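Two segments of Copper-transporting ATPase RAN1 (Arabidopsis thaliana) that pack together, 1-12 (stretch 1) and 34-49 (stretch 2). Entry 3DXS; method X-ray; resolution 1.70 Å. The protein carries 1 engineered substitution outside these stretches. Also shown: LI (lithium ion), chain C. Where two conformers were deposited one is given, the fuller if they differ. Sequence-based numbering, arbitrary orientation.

Stretch 1 (1-12) MRKIQVGVTGMT
Stretch 2 (34-49) SVALLQNRADVVFDPN

A lithium ion is held beside the turn that precedes strand 41-46, bound directly by Asn-40. Asn-40 OD1 lies 2.1 Å from the ion, and three waters at 1.9 to 2.0 Å complete its four ligands. One of these waters lies 2.7 Å from Met-11 O and 2.8 Å from Leu-37 O, bridging the two carbonyls, so the ion's shell ties the loop after one strand to the turn before the other. Asn-40 suits this place: its backbone lies in the left-handed region (phi 59°, psi 39°), which asparagine tolerates well, and its amide (chi1 m, chi2 -4°) offers an oxygen to the metal.

Strand 2-9 and strand 41-46 run antiparallel, their axes at 155° and 4.7 Å apart at closest approach; phi and psi are those of extended strands, about -120° and 135°. Three hydrogen-bonded pairs set the register. Arg-2 N to Phe-46 O is 2.8 Å and Phe-46 N to Arg-2 O 2.9 Å; Ile-4 N to Val-44 O and Val-44 N to Ile-4 O are each 2.9 Å; Val-6 N to Ala-42 O is 2.8 Å and Ala-42 N to Val-6 O 2.9 Å. Val-8 N to Asn-40 O, 2.8 Å, extends the ladder by one bond. Between these lie the non-hydrogen-bonded pairs Lys-3/Val-45, Gln-5/Asp-43 and Gly-7/Arg-41.

The face bearing Arg-2, Ile-4, Val-6, Ala-42, Val-44 and Phe-46 is apolar and buried apart from Arg-2 (chi1 m, modelled only to CG); beta-branched Ile and Val suit the extended backbone, and their apolar side chains suit burial. Ile-4 (chi1 p, chi2 t) brings CG1 to 3.8 Å from Phe-46 CE1. Phe-46 takes chi1 p and chi2 -83°, its ring face 4.2 Å, at the centroid, from Arg-2 CB. Ala-42 CB is 4.0 Å from Val-8 CG2; Val-6, Val-8 and Val-44 all have chi1 t.

The other face is more polar. Arg-41, with chi1 to chi3 all m and chi4 -85°, reaches along its own strand to form a salt bridge with Asp-43 (chi1 m), Arg-41 NE to Asp-43 OD1 2.8 Å. Gln-5 (chi1 m, chi2 t) lays its amide over a guanidinium face, CD to Arg-41 NH2 3.3 Å. Lys-3 is fully extended, all t; its CG packs 3.8 Å from Val-45 CG2, and a water accepts from Lys-3 NZ at 2.8 Å and donates to Asp-43 OD2 at 3.0 Å.

Past Gly-10, whose backbone (phi 117°, psi -11°) calls for glycine, Met-11 (chi1 m, chi2 t, chi3 m) points toward stretch 2. Its flexible thioether places SD 3.6 Å from Val-35 CG1, and its CB lies 3.6 Å from CD1 of Leu-37 (phi and psi -48°, chi1 t, chi2 p).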

# COMPACT_ATOMS: atom_id res chain seq x y z
N MET A 1 -10.06 2.29 12.35
CA MET A 1 -9.00 2.27 11.28
C MET A 1 -7.80 3.07 11.71
O MET A 1 -7.88 4.01 12.50
CB MET A 1 -9.51 2.92 9.97
CG MET A 1 -10.84 2.45 9.44
SD MET A 1 -10.72 0.75 8.88
CE MET A 1 -12.33 0.53 8.14
N ARG A 2 -6.69 2.69 11.11
CA ARG A 2 -5.44 3.44 11.15
C ARG A 2 -5.06 3.77 9.72
O ARG A 2 -5.58 3.18 8.78
CB ARG A 2 -4.34 2.61 11.80
CG ARG A 2 -4.61 2.29 13.26
N LYS A 3 -4.17 4.75 9.56
CA LYS A 3 -3.67 5.11 8.23
C LYS A 3 -2.15 5.19 8.21
O LYS A 3 -1.54 5.84 9.05
CB LYS A 3 -4.26 6.45 7.76
CG LYS A 3 -3.87 6.84 6.33
CD LYS A 3 -4.48 8.18 5.93
CE LYS A 3 -4.18 8.56 4.48
NZ LYS A 3 -4.61 9.96 4.14
N ILE A 4 -1.57 4.50 7.24
CA ILE A 4 -0.10 4.49 7.04
C ILE A 4 0.29 4.99 5.66
O ILE A 4 -0.46 4.88 4.70
CB ILE A 4 0.56 3.11 7.29
CG1 ILE A 4 -0.10 2.01 6.43
CG2 ILE A 4 0.52 2.78 8.75
CD1 ILE A 4 0.47 0.63 6.62
N GLN A 5 1.48 5.56 5.62
CA GLN A 5 2.13 5.99 4.39
C GLN A 5 3.24 5.03 4.07
O GLN A 5 4.22 4.92 4.79
CB GLN A 5 2.68 7.41 4.55
CG GLN A 5 1.63 8.41 4.96
CD GLN A 5 2.18 9.79 5.32
OE1 GLN A 5 3.40 10.00 5.34
NE2 GLN A 5 1.28 10.73 5.60
N VAL A 6 3.04 4.28 3.00
CA VAL A 6 3.98 3.24 2.58
C VAL A 6 4.81 3.71 1.41
O VAL A 6 4.31 4.28 0.44
CB VAL A 6 3.22 1.94 2.19
CG1 VAL A 6 4.19 0.79 2.00
CG2 VAL A 6 2.18 1.58 3.23
N GLY A 7 6.10 3.48 1.51
CA GLY A 7 7.02 3.73 0.41
C GLY A 7 7.02 2.53 -0.51
O GLY A 7 7.03 1.39 -0.06
N VAL A 8 6.97 2.81 -1.80
CA VAL A 8 7.00 1.79 -2.83
C VAL A 8 7.99 2.14 -3.93
O VAL A 8 7.95 3.24 -4.48
CB VAL A 8 5.61 1.62 -3.47
CG1 VAL A 8 5.61 0.45 -4.46
CG2 VAL A 8 4.53 1.46 -2.38
N THR A 9 8.88 1.20 -4.21
CA THR A 9 9.81 1.41 -5.33
C THR A 9 9.56 0.42 -6.45
O THR A 9 9.18 -0.73 -6.26
CB THR A 9 11.28 1.47 -4.88
OG1 THR A 9 11.70 0.22 -4.32
CG2 THR A 9 11.47 2.58 -3.85
N GLY A 10 9.71 0.94 -7.65
CA GLY A 10 9.57 0.15 -8.85
C GLY A 10 8.44 0.55 -9.76
O GLY A 10 8.35 0.08 -10.89
N MET A 11 7.56 1.41 -9.27
CA MET A 11 6.43 1.89 -10.09
C MET A 11 6.92 2.90 -11.09
O MET A 11 7.48 3.93 -10.71
CB MET A 11 5.34 2.54 -9.23
CG MET A 11 4.81 1.69 -8.09
SD MET A 11 3.39 2.47 -7.32
CE MET A 11 4.19 3.90 -6.57
N THR A 12 6.68 2.63 -12.36
CA THR A 12 7.11 3.56 -13.43
C THR A 12 6.08 3.85 -14.50
O THR A 12 6.37 4.49 -15.50
CB THR A 12 8.44 3.11 -14.09
OG1 THR A 12 8.25 1.87 -14.77
CG2 THR A 12 9.56 2.95 -13.06
N SER A 34 -4.63 4.64 -1.72
CA SER A 34 -4.35 5.73 -2.65
C SER A 34 -2.87 5.78 -2.98
O SER A 34 -2.03 6.04 -2.12
CB SER A 34 -4.82 7.05 -2.04
OG SER A 34 -6.18 6.97 -1.66
N VAL A 35 -2.59 5.51 -4.23
CA VAL A 35 -1.22 5.40 -4.73
C VAL A 35 -0.85 6.61 -5.53
O VAL A 35 -1.61 7.06 -6.40
CB VAL A 35 -1.05 4.14 -5.60
CG1 VAL A 35 0.40 4.00 -6.05
CG2 VAL A 35 -1.51 2.89 -4.86
N ALA A 36 0.31 7.15 -5.20
CA ALA A 36 0.89 8.30 -5.88
C ALA A 36 2.15 7.89 -6.62
O ALA A 36 3.25 7.84 -6.07
CB ALA A 36 1.19 9.43 -4.88
N LEU A 37 1.95 7.59 -7.89
CA LEU A 37 3.01 7.11 -8.76
C LEU A 37 4.25 7.98 -8.63
O LEU A 37 5.35 7.47 -8.46
CB LEU A 37 2.54 7.09 -10.23
CG LEU A 37 3.61 6.79 -11.27
CD1 LEU A 37 4.19 5.39 -11.07
CD2 LEU A 37 3.01 6.97 -12.66
N LEU A 38 4.05 9.28 -8.69
CA LEU A 38 5.19 10.22 -8.77
C LEU A 38 6.01 10.26 -7.49
O LEU A 38 7.21 10.56 -7.51
CB LEU A 38 4.75 11.64 -9.15
CG LEU A 38 4.67 11.93 -10.66
CD1 LEU A 38 3.85 10.89 -11.40
CD2 LEU A 38 4.11 13.33 -10.87
N GLN A 39 5.36 9.92 -6.39
CA GLN A 39 5.95 10.16 -5.05
C GLN A 39 6.43 8.91 -4.33
O GLN A 39 6.90 8.97 -3.20
CB GLN A 39 4.98 10.94 -4.17
CG GLN A 39 4.82 12.39 -4.60
CD GLN A 39 6.15 13.10 -4.85
OE1 GLN A 39 7.16 12.82 -4.20
NE2 GLN A 39 6.15 14.05 -5.79
N ASN A 40 6.34 7.79 -5.03
CA ASN A 40 6.71 6.46 -4.48
C ASN A 40 5.91 6.11 -3.24
O ASN A 40 6.43 5.56 -2.28
CB ASN A 40 8.20 6.37 -4.11
CG ASN A 40 9.12 6.60 -5.29
OD1 ASN A 40 8.67 6.77 -6.42
ND2 ASN A 40 10.42 6.61 -5.03
N ARG A 41 4.64 6.47 -3.29
CA ARG A 41 3.75 6.38 -2.12
C ARG A 41 2.48 5.61 -2.35
O ARG A 41 1.85 5.69 -3.38
CB ARG A 41 3.39 7.79 -1.65
CG ARG A 41 4.43 8.44 -0.75
CD ARG A 41 4.22 8.09 0.72
NE ARG A 41 3.00 8.68 1.23
CZ ARG A 41 2.91 9.92 1.71
NH1 ARG A 41 3.98 10.71 1.77
NH2 ARG A 41 1.74 10.37 2.13
N ALA A 42 2.13 4.85 -1.32
CA ALA A 42 0.82 4.25 -1.18
C ALA A 42 0.30 4.50 0.22
O ALA A 42 0.87 4.05 1.21
CB ALA A 42 0.88 2.72 -1.49
N ASP A 43 -0.79 5.23 0.27
CA ASP A 43 -1.44 5.61 1.52
C ASP A 43 -2.62 4.68 1.77
O ASP A 43 -3.54 4.56 0.97
CB ASP A 43 -1.86 7.07 1.47
CG ASP A 43 -0.68 8.00 1.45
OD1 ASP A 43 0.44 7.51 1.65
OD2 ASP A 43 -0.88 9.21 1.23
N VAL A 44 -2.55 4.00 2.90
CA VAL A 44 -3.48 2.91 3.21
C VAL A 44 -4.21 3.08 4.53
O VAL A 44 -3.62 3.22 5.60
CB VAL A 44 -2.74 1.54 3.18
CG1 VAL A 44 -3.72 0.39 3.35
CG2 VAL A 44 -1.93 1.38 1.88
N VAL A 45 -5.52 3.05 4.41
CA VAL A 45 -6.45 3.07 5.54
C VAL A 45 -6.92 1.65 5.79
O VAL A 45 -7.42 0.99 4.89
CB VAL A 45 -7.65 3.99 5.28
CG1 VAL A 45 -8.61 3.96 6.45
CG2 VAL A 45 -7.18 5.44 5.01
N PHE A 46 -6.69 1.17 7.00
CA PHE A 46 -6.91 -0.25 7.31
C PHE A 46 -7.40 -0.47 8.74
O PHE A 46 -7.19 0.35 9.62
CB PHE A 46 -5.62 -1.06 7.08
CG PHE A 46 -4.50 -0.76 8.08
CD1 PHE A 46 -3.67 0.32 7.89
CD2 PHE A 46 -4.30 -1.54 9.20
CE1 PHE A 46 -2.67 0.61 8.80
CE2 PHE A 46 -3.29 -1.26 10.10
CZ PHE A 46 -2.48 -0.19 9.90
N ASP A 47 -8.03 -1.61 8.90
CA ASP A 47 -8.56 -2.08 10.20
C ASP A 47 -7.52 -2.99 10.85
O ASP A 47 -7.32 -4.11 10.38
CB ASP A 47 -9.87 -2.84 9.99
CG ASP A 47 -10.38 -3.51 11.25
OD1 ASP A 47 -9.75 -3.37 12.31
OD2 ASP A 47 -11.42 -4.19 11.16
N PRO A 48 -6.82 -2.52 11.89
CA PRO A 48 -5.72 -3.28 12.50
C PRO A 48 -6.15 -4.59 13.13
O PRO A 48 -5.31 -5.44 13.43
CB PRO A 48 -5.16 -2.33 13.57
CG PRO A 48 -6.08 -1.22 13.67
CD PRO A 48 -6.96 -1.18 12.48
N ASN A 49 -7.45 -4.78 13.26
CA ASN A 49 -7.97 -6.06 13.78
C ASN A 49 -7.83 -7.14 12.73
O ASN A 49 -7.77 -8.32 13.04
CB ASN A 49 -9.43 -5.97 14.24
CG ASN A 49 -9.58 -5.37 15.62
OD1 ASN A 49 -8.64 -4.80 16.19
ND2 ASN A 49 -10.77 -5.50 16.18
LI LI C . 9.03 7.03 -8.49
O HOH W 1 -3.76 9.95 1.51
O HOH W 2 7.76 3.49 -7.11
O HOH W 3 7.58 5.86 -8.89
O HOH W 4 9.25 9.00 -8.58
O HOH W 5 10.68 6.10 -8.83